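Class I SAM-dependent methyltransferase (Silicibacter pomeroyi DSS-3, PDB 3CVO) is of unknown function but probably binds S-adenosylmethionine on a Rossmann-like fold and may transfer its methyl group to an unidentified acceptor. Local coordinates at residues Leu35-Gly40 / Leu112-Thr117; Gly51-Ser56 / Gly79-Ile84; Arg131-Cys136 / Phe152-Gln157; Phe142-Pro147 / Val182-Ile187. All blocks are in the same frame, centred on the assembly; numbering follows the deposited sequence. Where two conformers were deposited one is given.

Interaction 1 (Leu35-Gly40 / Leu112-Thr117); sequences LEYGSG and LAVWRT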
# COMPACT_ATOMS: atom_id res chain seq x y z
N LEU A 35 -19.62 -11.40 -1.23
CA LEU A 35 -18.99 -10.17 -1.68
C LEU A 35 -18.50 -10.38 -3.09
O LEU A 35 -17.81 -11.36 -3.36
CB LEU A 35 -17.80 -9.79 -0.74
CG LEU A 35 -16.78 -8.78 -1.30
CD1 LEU A 35 -17.54 -7.45 -1.59
CD2 LEU A 35 -15.56 -8.57 -0.38
N GLU A 36 -18.88 -9.48 -3.98
CA GLU A 36 -18.42 -9.51 -5.35
C GLU A 36 -17.64 -8.29 -5.71
O GLU A 36 -17.94 -7.15 -5.30
CB GLU A 36 -19.60 -9.64 -6.34
CG GLU A 36 -20.60 -10.70 -6.10
CD GLU A 36 -21.63 -10.73 -7.22
OE1 GLU A 36 -22.18 -9.63 -7.53
OE2 GLU A 36 -21.87 -11.83 -7.81
N TYR A 37 -16.60 -8.52 -6.47
CA TYR A 37 -15.96 -7.42 -7.18
C TYR A 37 -16.31 -7.56 -8.65
O TYR A 37 -15.96 -8.56 -9.27
CB TYR A 37 -14.46 -7.50 -6.99
CG TYR A 37 -13.93 -7.27 -5.60
CD1 TYR A 37 -13.68 -6.01 -5.13
CD2 TYR A 37 -13.63 -8.35 -4.77
CE1 TYR A 37 -13.12 -5.80 -3.86
CE2 TYR A 37 -13.07 -8.17 -3.51
CZ TYR A 37 -12.81 -6.88 -3.05
OH TYR A 37 -12.20 -6.61 -1.85
N GLY A 38 -17.03 -6.59 -9.19
CA GLY A 38 -17.68 -6.74 -10.48
C GLY A 38 -19.12 -7.08 -10.25
O GLY A 38 -19.45 -7.85 -9.36
N SER A 39 -20.01 -6.43 -10.98
CA SER A 39 -21.44 -6.73 -10.86
C SER A 39 -21.97 -7.16 -12.20
O SER A 39 -21.45 -6.77 -13.22
CB SER A 39 -22.22 -5.53 -10.29
OG SER A 39 -22.36 -4.51 -11.25
N GLY A 40 -23.00 -7.98 -12.18
CA GLY A 40 -23.64 -8.47 -13.40
C GLY A 40 -24.42 -9.75 -13.21
O GLY A 40 -25.21 -9.92 -12.27
N LEU A 112 -10.06 -2.27 -1.46
CA LEU A 112 -9.99 -2.20 0.00
C LEU A 112 -11.19 -1.58 0.75
O LEU A 112 -11.42 -1.92 1.90
CB LEU A 112 -8.72 -1.45 0.45
CG LEU A 112 -7.41 -2.22 0.25
CD1 LEU A 112 -6.15 -1.30 0.31
CD2 LEU A 112 -7.31 -3.39 1.26
N ALA A 113 -11.90 -0.63 0.16
CA ALA A 113 -12.86 0.17 0.93
C ALA A 113 -13.99 -0.68 1.54
O ALA A 113 -14.48 -0.40 2.65
CB ALA A 113 -13.46 1.34 0.06
N VAL A 114 -14.45 -1.66 0.77
CA VAL A 114 -15.61 -2.49 1.17
C VAL A 114 -15.33 -3.20 2.49
O VAL A 114 -16.25 -3.42 3.29
CB VAL A 114 -16.04 -3.49 0.04
CG1 VAL A 114 -14.92 -4.50 -0.30
CG2 VAL A 114 -17.39 -4.17 0.37
N TRP A 115 -14.06 -3.48 2.76
CA TRP A 115 -13.68 -4.15 4.02
C TRP A 115 -13.88 -3.25 5.26
O TRP A 115 -13.87 -3.71 6.39
CB TRP A 115 -12.26 -4.74 3.94
CG TRP A 115 -12.22 -5.82 2.94
CD1 TRP A 115 -11.95 -5.70 1.61
CD2 TRP A 115 -12.56 -7.19 3.17
NE1 TRP A 115 -12.03 -6.94 1.01
CE2 TRP A 115 -12.44 -7.85 1.94
CE3 TRP A 115 -12.96 -7.91 4.30
CZ2 TRP A 115 -12.72 -9.20 1.80
CZ3 TRP A 115 -13.20 -9.27 4.16
CH2 TRP A 115 -13.08 -9.90 2.93
N ARG A 116 -14.08 -1.96 5.02
CA ARG A 116 -14.24 -0.98 6.11
C ARG A 116 -15.64 -0.40 6.10
O ARG A 116 -15.92 0.58 6.78
CB ARG A 116 -13.24 0.20 6.00
CG ARG A 116 -11.78 -0.17 5.86
CD ARG A 116 -11.42 -1.15 6.90
NE ARG A 116 -11.49 -0.58 8.24
CZ ARG A 116 -11.27 -1.27 9.36
NH1 ARG A 116 -10.95 -2.58 9.33
NH2 ARG A 116 -11.37 -0.65 10.52
N THR A 117 -16.50 -0.96 5.29
CA THR A 117 -17.83 -0.38 5.09
C THR A 117 -18.62 -0.39 6.38
O THR A 117 -18.52 -1.31 7.20
CB THR A 117 -18.64 -1.09 3.93
OG1 THR A 117 -19.82 -0.33 3.65
CG2 THR A 117 -19.01 -2.49 4.28

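Interaction 2 (Gly51-Ser56 / Gly79-Ile84); sequences GKHVTS and GTEVNI. With EDO (1,2-ethanediol), chain O.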
# COMPACT_ATOMS: atom_id res chain seq x y z
N GLY A 51 -32.31 -15.52 1.48
CA GLY A 51 -31.56 -15.42 2.72
C GLY A 51 -30.10 -15.03 2.55
O GLY A 51 -29.28 -15.35 3.39
N LYS A 52 -29.78 -14.30 1.49
CA LYS A 52 -28.40 -13.83 1.25
C LYS A 52 -28.17 -12.35 1.52
O LYS A 52 -29.06 -11.52 1.38
CB LYS A 52 -27.99 -14.07 -0.19
CG LYS A 52 -28.25 -15.44 -0.76
CD LYS A 52 -27.57 -16.57 -0.01
CE LYS A 52 -27.81 -17.87 -0.72
NZ LYS A 52 -27.44 -19.05 0.10
N HIS A 53 -26.94 -12.03 1.90
CA HIS A 53 -26.52 -10.65 1.99
C HIS A 53 -25.42 -10.46 0.96
O HIS A 53 -24.39 -11.10 1.05
CB HIS A 53 -25.99 -10.33 3.39
CG HIS A 53 -25.54 -8.92 3.54
ND1 HIS A 53 -26.34 -7.94 4.10
CD2 HIS A 53 -24.38 -8.31 3.18
CE1 HIS A 53 -25.68 -6.79 4.09
NE2 HIS A 53 -24.49 -6.99 3.54
N VAL A 54 -25.68 -9.58 -0.01
CA VAL A 54 -24.85 -9.41 -1.19
C VAL A 54 -24.38 -7.98 -1.35
O VAL A 54 -25.14 -7.04 -1.23
CB VAL A 54 -25.60 -9.85 -2.47
CG1 VAL A 54 -24.61 -9.94 -3.64
CG2 VAL A 54 -26.34 -11.17 -2.22
N THR A 55 -23.07 -7.86 -1.58
CA THR A 55 -22.43 -6.59 -1.84
C THR A 55 -21.58 -6.76 -3.07
O THR A 55 -20.83 -7.72 -3.20
CB THR A 55 -21.54 -6.07 -0.64
OG1 THR A 55 -22.30 -6.12 0.57
CG2 THR A 55 -21.09 -4.63 -0.89
N SER A 56 -21.77 -5.84 -4.00
CA SER A 56 -21.06 -5.89 -5.28
C SER A 56 -20.41 -4.54 -5.56
O SER A 56 -21.06 -3.52 -5.67
CB SER A 56 -22.03 -6.24 -6.42
OG SER A 56 -22.78 -7.42 -6.10
N GLY A 79 -35.79 -12.43 1.94
CA GLY A 79 -34.74 -12.36 2.94
C GLY A 79 -33.39 -11.94 2.40
O GLY A 79 -32.43 -11.84 3.14
N THR A 80 -33.34 -11.67 1.11
CA THR A 80 -32.08 -11.30 0.46
C THR A 80 -31.99 -9.81 0.19
O THR A 80 -32.95 -9.18 -0.21
CB THR A 80 -31.90 -12.11 -0.83
OG1 THR A 80 -31.67 -13.48 -0.47
CG2 THR A 80 -30.72 -11.58 -1.68
N GLU A 81 -30.81 -9.27 0.46
CA GLU A 81 -30.51 -7.83 0.28
C GLU A 81 -29.30 -7.72 -0.66
O GLU A 81 -28.33 -8.44 -0.50
CB GLU A 81 -30.20 -7.20 1.64
CG GLU A 81 -29.70 -5.77 1.57
CD GLU A 81 -29.28 -5.21 2.94
OE1 GLU A 81 -29.91 -5.59 3.95
OE2 GLU A 81 -28.34 -4.37 2.98
N VAL A 82 -29.39 -6.85 -1.64
CA VAL A 82 -28.31 -6.67 -2.60
C VAL A 82 -27.91 -5.22 -2.66
O VAL A 82 -28.72 -4.34 -2.97
CB VAL A 82 -28.74 -7.17 -3.99
CG1 VAL A 82 -27.61 -6.95 -5.01
CG2 VAL A 82 -29.15 -8.63 -3.91
N ASN A 83 -26.64 -4.95 -2.35
CA ASN A 83 -26.12 -3.59 -2.38
C ASN A 83 -25.05 -3.42 -3.44
O ASN A 83 -23.95 -3.92 -3.31
CB ASN A 83 -25.56 -3.17 -1.01
CG ASN A 83 -26.58 -3.30 0.10
OD1 ASN A 83 -26.35 -3.97 1.10
ND2 ASN A 83 -27.74 -2.71 -0.10
N ILE A 84 -25.40 -2.66 -4.46
CA ILE A 84 -24.48 -2.35 -5.55
C ILE A 84 -23.74 -1.09 -5.15
O ILE A 84 -24.35 -0.06 -4.88
CB ILE A 84 -25.23 -2.06 -6.89
CG1 ILE A 84 -26.12 -3.24 -7.31
CG2 ILE A 84 -24.20 -1.66 -7.99
CD1 ILE A 84 -25.36 -4.54 -7.55
C1 EDO O . -22.87 -3.55 3.99
O1 EDO O . -22.69 -4.98 4.13
C2 EDO O . -22.70 -3.11 2.53
O2 EDO O . -23.45 -3.99 1.67
O HOH W 1 -28.87 -8.32 5.13

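Interaction 3 (Arg131-Cys136 / Phe152-Gln157); sequences RFRVGC and FDDYSQ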
# COMPACT_ATOMS: atom_id res chain seq x y z
N ARG A 131 -12.20 -5.28 -11.62
CA ARG A 131 -10.90 -4.65 -11.86
C ARG A 131 -9.95 -4.97 -10.70
O ARG A 131 -10.36 -5.52 -9.69
CB ARG A 131 -11.04 -3.15 -11.99
CG ARG A 131 -11.94 -2.69 -13.16
CD ARG A 131 -11.24 -2.89 -14.49
NE ARG A 131 -11.60 -4.17 -15.05
CZ ARG A 131 -10.74 -5.01 -15.60
NH1 ARG A 131 -9.45 -4.72 -15.63
NH2 ARG A 131 -11.17 -6.16 -16.10
N PHE A 132 -8.71 -4.60 -10.85
CA PHE A 132 -7.68 -4.84 -9.83
C PHE A 132 -7.76 -6.25 -9.29
O PHE A 132 -7.68 -6.43 -8.07
CB PHE A 132 -7.80 -3.91 -8.65
CG PHE A 132 -7.85 -2.46 -9.01
CD1 PHE A 132 -6.69 -1.73 -9.18
CD2 PHE A 132 -9.06 -1.84 -9.22
CE1 PHE A 132 -6.72 -0.37 -9.55
CE2 PHE A 132 -9.11 -0.47 -9.58
CZ PHE A 132 -7.92 0.25 -9.74
N ARG A 133 -7.87 -7.24 -10.17
CA ARG A 133 -8.21 -8.61 -9.70
C ARG A 133 -7.21 -9.17 -8.68
O ARG A 133 -7.58 -9.71 -7.63
CB ARG A 133 -8.37 -9.59 -10.85
CG ARG A 133 -9.60 -9.26 -11.67
CD ARG A 133 -10.05 -10.36 -12.58
NE ARG A 133 -11.20 -9.87 -13.31
CZ ARG A 133 -11.98 -10.58 -14.12
NH1 ARG A 133 -11.79 -11.88 -14.34
NH2 ARG A 133 -12.97 -9.95 -14.71
N VAL A 134 -5.93 -9.07 -9.00
CA VAL A 134 -4.90 -9.50 -8.03
C VAL A 134 -5.01 -8.74 -6.70
O VAL A 134 -4.97 -9.34 -5.62
CB VAL A 134 -3.46 -9.48 -8.61
CG1 VAL A 134 -2.43 -9.80 -7.47
CG2 VAL A 134 -3.37 -10.48 -9.75
N GLY A 135 -5.25 -7.45 -6.78
CA GLY A 135 -5.37 -6.60 -5.61
C GLY A 135 -6.54 -7.00 -4.72
O GLY A 135 -6.44 -6.99 -3.51
N CYS A 136 -7.65 -7.36 -5.36
CA CYS A 136 -8.87 -7.74 -4.65
C CYS A 136 -8.65 -9.09 -3.96
O CYS A 136 -9.11 -9.34 -2.83
CB CYS A 136 -10.04 -7.88 -5.59
SG CYS A 136 -10.58 -6.32 -6.37
N PHE A 152 -12.03 -16.82 -8.47
CA PHE A 152 -11.29 -15.85 -9.27
C PHE A 152 -11.56 -16.23 -10.74
O PHE A 152 -11.06 -17.23 -11.26
CB PHE A 152 -9.82 -15.95 -8.90
CG PHE A 152 -8.91 -14.83 -9.41
CD1 PHE A 152 -8.98 -14.37 -10.69
CD2 PHE A 152 -7.95 -14.27 -8.57
CE1 PHE A 152 -8.11 -13.40 -11.16
CE2 PHE A 152 -7.07 -13.30 -9.02
CZ PHE A 152 -7.17 -12.85 -10.33
N ASP A 153 -12.35 -15.41 -11.41
CA ASP A 153 -12.70 -15.70 -12.80
C ASP A 153 -11.59 -15.30 -13.78
O ASP A 153 -10.85 -14.35 -13.55
CB ASP A 153 -14.00 -15.05 -13.20
CG ASP A 153 -14.66 -15.75 -14.38
OD1 ASP A 153 -14.32 -16.92 -14.74
OD2 ASP A 153 -15.56 -15.11 -14.95
N ASP A 154 -11.50 -16.09 -14.85
CA ASP A 154 -10.52 -15.84 -15.93
C ASP A 154 -9.14 -15.89 -15.37
O ASP A 154 -8.29 -15.09 -15.71
CB ASP A 154 -10.72 -14.42 -16.48
CG ASP A 154 -12.13 -14.18 -16.94
OD1 ASP A 154 -12.50 -14.80 -17.96
OD2 ASP A 154 -12.89 -13.42 -16.25
N TYR A 155 -8.94 -16.82 -14.45
CA TYR A 155 -7.66 -16.95 -13.73
C TYR A 155 -6.48 -17.37 -14.61
O TYR A 155 -5.36 -16.92 -14.41
CB TYR A 155 -7.80 -17.92 -12.57
CG TYR A 155 -6.55 -17.99 -11.68
CD1 TYR A 155 -6.15 -16.93 -10.88
CD2 TYR A 155 -5.79 -19.14 -11.66
CE1 TYR A 155 -5.03 -17.02 -10.10
CE2 TYR A 155 -4.68 -19.24 -10.86
CZ TYR A 155 -4.30 -18.19 -10.09
OH TYR A 155 -3.18 -18.34 -9.29
N SER A 156 -6.72 -18.22 -15.59
CA SER A 156 -5.64 -18.61 -16.51
C SER A 156 -5.16 -17.39 -17.31
O SER A 156 -4.04 -17.34 -17.80
CB SER A 156 -6.09 -19.77 -17.42
N GLN A 157 -5.99 -16.35 -17.34
CA GLN A 157 -5.84 -15.25 -18.32
C GLN A 157 -4.45 -14.60 -18.36
O GLN A 157 -3.94 -14.27 -19.44
CB GLN A 157 -6.90 -14.16 -18.12
CG GLN A 157 -6.94 -13.12 -19.23
CD GLN A 157 -7.42 -13.66 -20.57
OE1 GLN A 157 -8.52 -14.22 -20.68
NE2 GLN A 157 -6.61 -13.47 -21.60

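Interaction 4 (Phe142-Pro147 / Val182-Ile187); sequences FSITRP and VEPQPI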
# COMPACT_ATOMS: atom_id res chain seq x y z
N PHE A 142 -5.73 -10.67 3.19
CA PHE A 142 -5.13 -9.94 4.31
C PHE A 142 -6.19 -9.36 5.25
O PHE A 142 -5.88 -9.03 6.38
CB PHE A 142 -4.22 -8.82 3.83
CG PHE A 142 -3.04 -9.30 3.06
CD1 PHE A 142 -2.28 -10.33 3.52
CD2 PHE A 142 -2.68 -8.67 1.89
CE1 PHE A 142 -1.21 -10.77 2.82
CE2 PHE A 142 -1.58 -9.07 1.21
CZ PHE A 142 -0.85 -10.15 1.67
N SER A 143 -7.44 -9.31 4.80
CA SER A 143 -8.51 -8.58 5.55
C SER A 143 -9.48 -9.49 6.33
O SER A 143 -10.14 -9.08 7.29
CB SER A 143 -9.31 -7.68 4.62
OG SER A 143 -8.53 -6.64 4.04
N ILE A 144 -9.58 -10.71 5.86
CA ILE A 144 -10.49 -11.70 6.46
C ILE A 144 -9.98 -12.06 7.85
O ILE A 144 -8.78 -11.94 8.12
CB ILE A 144 -10.67 -12.98 5.60
CG1 ILE A 144 -9.34 -13.70 5.31
CG2 ILE A 144 -11.46 -12.69 4.26
CD1 ILE A 144 -9.48 -15.06 4.64
N THR A 145 -10.90 -12.46 8.71
CA THR A 145 -10.60 -12.95 10.07
C THR A 145 -11.00 -14.39 10.31
O THR A 145 -10.67 -14.95 11.34
CB THR A 145 -11.19 -12.03 11.16
OG1 THR A 145 -12.61 -11.87 10.95
CG2 THR A 145 -10.50 -10.64 11.09
N ARG A 146 -11.66 -14.98 9.33
CA ARG A 146 -11.92 -16.43 9.27
C ARG A 146 -11.87 -16.89 7.78
O ARG A 146 -11.92 -16.06 6.87
CB ARG A 146 -13.28 -16.73 9.91
CG ARG A 146 -14.46 -16.09 9.22
CD ARG A 146 -15.77 -16.53 9.91
NE ARG A 146 -16.93 -15.80 9.38
CZ ARG A 146 -17.54 -16.08 8.23
NH1 ARG A 146 -17.14 -17.08 7.47
NH2 ARG A 146 -18.55 -15.35 7.86
N PRO A 147 -11.73 -18.20 7.53
CA PRO A 147 -11.58 -18.69 6.16
C PRO A 147 -12.76 -18.38 5.29
O PRO A 147 -13.91 -18.34 5.75
CB PRO A 147 -11.44 -20.20 6.33
CG PRO A 147 -10.88 -20.35 7.67
CD PRO A 147 -11.52 -19.28 8.51
N VAL A 182 -9.28 -19.75 1.30
CA VAL A 182 -8.42 -18.68 1.84
C VAL A 182 -8.49 -18.59 3.34
O VAL A 182 -9.56 -18.56 3.94
CB VAL A 182 -8.78 -17.30 1.19
CG1 VAL A 182 -7.71 -16.22 1.55
CG2 VAL A 182 -8.88 -17.43 -0.29
N GLU A 183 -7.32 -18.53 3.96
CA GLU A 183 -7.21 -18.44 5.39
C GLU A 183 -6.59 -17.11 5.74
O GLU A 183 -5.81 -16.55 4.94
CB GLU A 183 -6.30 -19.52 5.91
CG GLU A 183 -6.58 -20.89 5.37
CD GLU A 183 -7.12 -21.81 6.41
OE1 GLU A 183 -7.01 -21.46 7.60
OE2 GLU A 183 -7.63 -22.88 6.04
N PRO A 184 -6.88 -16.59 6.93
CA PRO A 184 -6.35 -15.22 7.16
C PRO A 184 -4.82 -15.19 7.17
O PRO A 184 -4.22 -16.09 7.75
CB PRO A 184 -6.93 -14.86 8.52
CG PRO A 184 -8.22 -15.67 8.58
CD PRO A 184 -7.85 -17.00 7.96
N GLN A 185 -4.26 -14.18 6.49
CA GLN A 185 -2.79 -14.00 6.31
C GLN A 185 -2.31 -12.66 6.90
O GLN A 185 -2.91 -11.62 6.63
CB GLN A 185 -2.45 -13.96 4.81
CG GLN A 185 -2.82 -15.20 4.04
CD GLN A 185 -1.96 -16.33 4.49
OE1 GLN A 185 -0.77 -16.11 4.73
NE2 GLN A 185 -2.54 -17.53 4.64
N PRO A 186 -1.20 -12.68 7.66
CA PRO A 186 -0.55 -11.42 8.04
C PRO A 186 0.10 -10.80 6.81
O PRO A 186 0.41 -11.50 5.86
CB PRO A 186 0.53 -11.85 9.04
CG PRO A 186 0.48 -13.30 9.11
CD PRO A 186 -0.61 -13.85 8.32
N ILE A 187 0.27 -9.48 6.82
CA ILE A 187 0.92 -8.81 5.69
C ILE A 187 2.44 -8.80 5.91
O ILE A 187 2.90 -8.17 6.85
CB ILE A 187 0.42 -7.34 5.57
CG1 ILE A 187 -1.09 -7.27 5.29
CG2 ILE A 187 1.12 -6.60 4.45
CD1 ILE A 187 -1.69 -5.89 5.59
O HOH W 2 -3.57 -9.30 7.63

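Interaction 1 (Leu35-Gly40 / Leu112-Thr117)
Strand 33-37 ends at Y37, and the 3-10 segment 114-116 lies over it without backbone bonding, the nearest CA atoms, those of L35 and V114, standing 8.9 Å apart. Strand 33-37 is the first strand of the Rossmann-like sheet of class I methyltransferases; the E-Y-G-S-G sequence at its end probably corresponds to the glycine-rich loop that in relatives lies against the cofactor, so S-adenosylmethionine probably binds there. G38 and G40 adopt backbone angles at which a CB would strike the preceding carbonyl, and G40 occupies the N-cap position of helix 41-47. L35 and Y37 alternate with E36 along the strand and both reach the 3-10 segment. L35, with CG anti to its backbone N (chi1 162°), splits its two methyls between two partners. CD1 meets V114 CG2 tip to tip at 3.8 Å, while CD2 approaches the benzo part of the W115 indole, 3.6 Å from CZ2. The branched side chains of L35 and V114 suit this largely buried place, where V114 also touches T55 and V57 of strand 53-58. Y37 is the polar exception: its ring carries a hydroxyl across the gap to the indole, crossing it at about a right angle. That hydroxyl also hydrogen-bonds to P111 O, so two partners hold the oxygen in place: it accepts from the indole and probably donates to the carbonyl. W115 suits its position because its one side-chain N-H is spent in the interior while the indole packs: NE1 donates to Y37 OH at 2.9 Å in a bent bond (145°), the oxygen lying 16° out of the indole plane.

Interaction 2 (Gly51-Ser56 / Gly79-Ile84)
Four backbone hydrogen bonds join 52-56 to 81-84 in parallel, the axes of strands 53-56 and 81-84 approaching to 4.7 Å at 11°. E81 N donates to K52 O, V54 N to E81 O, N83 N to V54 O at 2.8 Å, and S56 N to N83 O. Ahead of the ladder a side chain takes the place of a carbonyl: K52 N donates to T80 OG1 at 2.8 Å in a nearly straight bond (173°). The same hydroxyl is bonded to L49 O, which helps set its rotation; threonine suits the spot, since CG2 packs by K52 CB. G51 and G79, both at positive phi, let the chain turn into the strands. On the side of V54, V82, S56 and I84 the residues are small or branched: V54 CB lies 4.0 Å from V82 CG2, and I84 CD1 rests near S56 CB. Helices 41-47 and 61-73 pack over this side, the latter the crossover of the beta-alpha-beta unit. S56 OG is held by E36. The side of H53 and T55 is polar. H53 NE2, with CG anti to the backbone N, donates to O1 of an ethanediol, probably from the crystallisation liquor, at 2.8 Å, and a water joins H53 ND1 to E81 OE1. H53 ND1 lies 4.2 Å from E81 OE2, too far for contact, yet the carboxylate would probably raise the imidazole's affinity for a proton.

Interaction 3 (Arg131-Cys136 / Phe152-Gln157)
The R133 side chain runs extended from CG to NE and presents the edge of its guanidinium to the loop after strand 148-152, with NH1 doing the touching. NH1 donates to D154 OD2 at 2.7 Å, the carboxyl oxygen using its anti lone pair and lying 10° out of the guanidinium plane; guanidinium and carboxylate are turned 39° apart. The same nitrogen makes a weak hydrogen bond to D153 O, so one group grips both a charge and a backbone carbonyl. NE is hydrogen-bonded to G130 O. Nearer the helix, the aliphatic part of R133 crosses F152 obliquely, CB 3.5 Å from CZ. Y155 CD1 lies over one face of that ring, 3.7 Å above its plane. Arginine suits this place by joining an apolar stem to a charged tip, while D153, beside it, spends its carboxylate on R176. An alanine in place of R133 removes the guanidinium and its bonds to D154 and D153, and would probably loosen the loop's hold on the helix start. With F132 at the N-cap position of helix 133-143, the contact joins the start of that helix to the loop beyond the next strand, a beta-alpha-beta connection of the Rossmann-like sheet.

Interaction 4 (Phe142-Pro147 / Val182-Ile187)
Two connections in the C-terminal half of the Rossmann-like domain meet here: the exit of helix 133-143 into strand 148-152, and the proline-rich chain that leaves strand 177-182. No direct hydrogen bond joins the segments, and shape does the work. F142, its CG anti to the carbonyl carbon, lays one ring face against I187, whose CG1 makes a CH-pi contact 3.9 Å from the ring centroid. Q185 O comes to the edge of the same ring, in its plane, 3.4 Å from CD1. The ring also meets F167 edge-to-face. Replacing F142 by alanine would probably lose the flat surface under I187 and disturb the way the 182-187 chain beds on the helix end. I144, with CG1 in the crowded position between backbone N and carbonyl carbon (chi1 57°), sends CD1 to V182 CG1 at 3.7 Å, while P184 crosses it and rests CG on the T145-R146 peptide. Prolines suit chains of this kind, being already stiff and offering apolar rings to packing; P147 CA approaches V182 O at 3.0 Å in a CA-H...O contact. I187 also packs on I187 of the second subunit. One water donates to both F142 O and Q185 O, at 2.6 Å each, so across the contact two backbone carbonyls are linked through a shared water, while Q185 also has a backbone bond to A141.

Interactions 1 and 3 are buried; 2 and 4 lie only partly inside, each with exposed residues. Interactions 1 and 2 share the sheet through neighbouring strands 33-37 and 53-58, where E36 N meets T55 O. Interactions 3 and 4 take the two ends of helix 133-143, with no touch between them, but both reach interaction 1: C136 packs on Y37, and I144 and S143 on W115. Chemistry follows place. Backbone pairing dominates 2, a salt bridge fixes 3, a lone indole bond sits among apolar contacts in 1, and 4 relies on prolines, ring packing and a water. Interactions 1 and 4 both touch the second subunit.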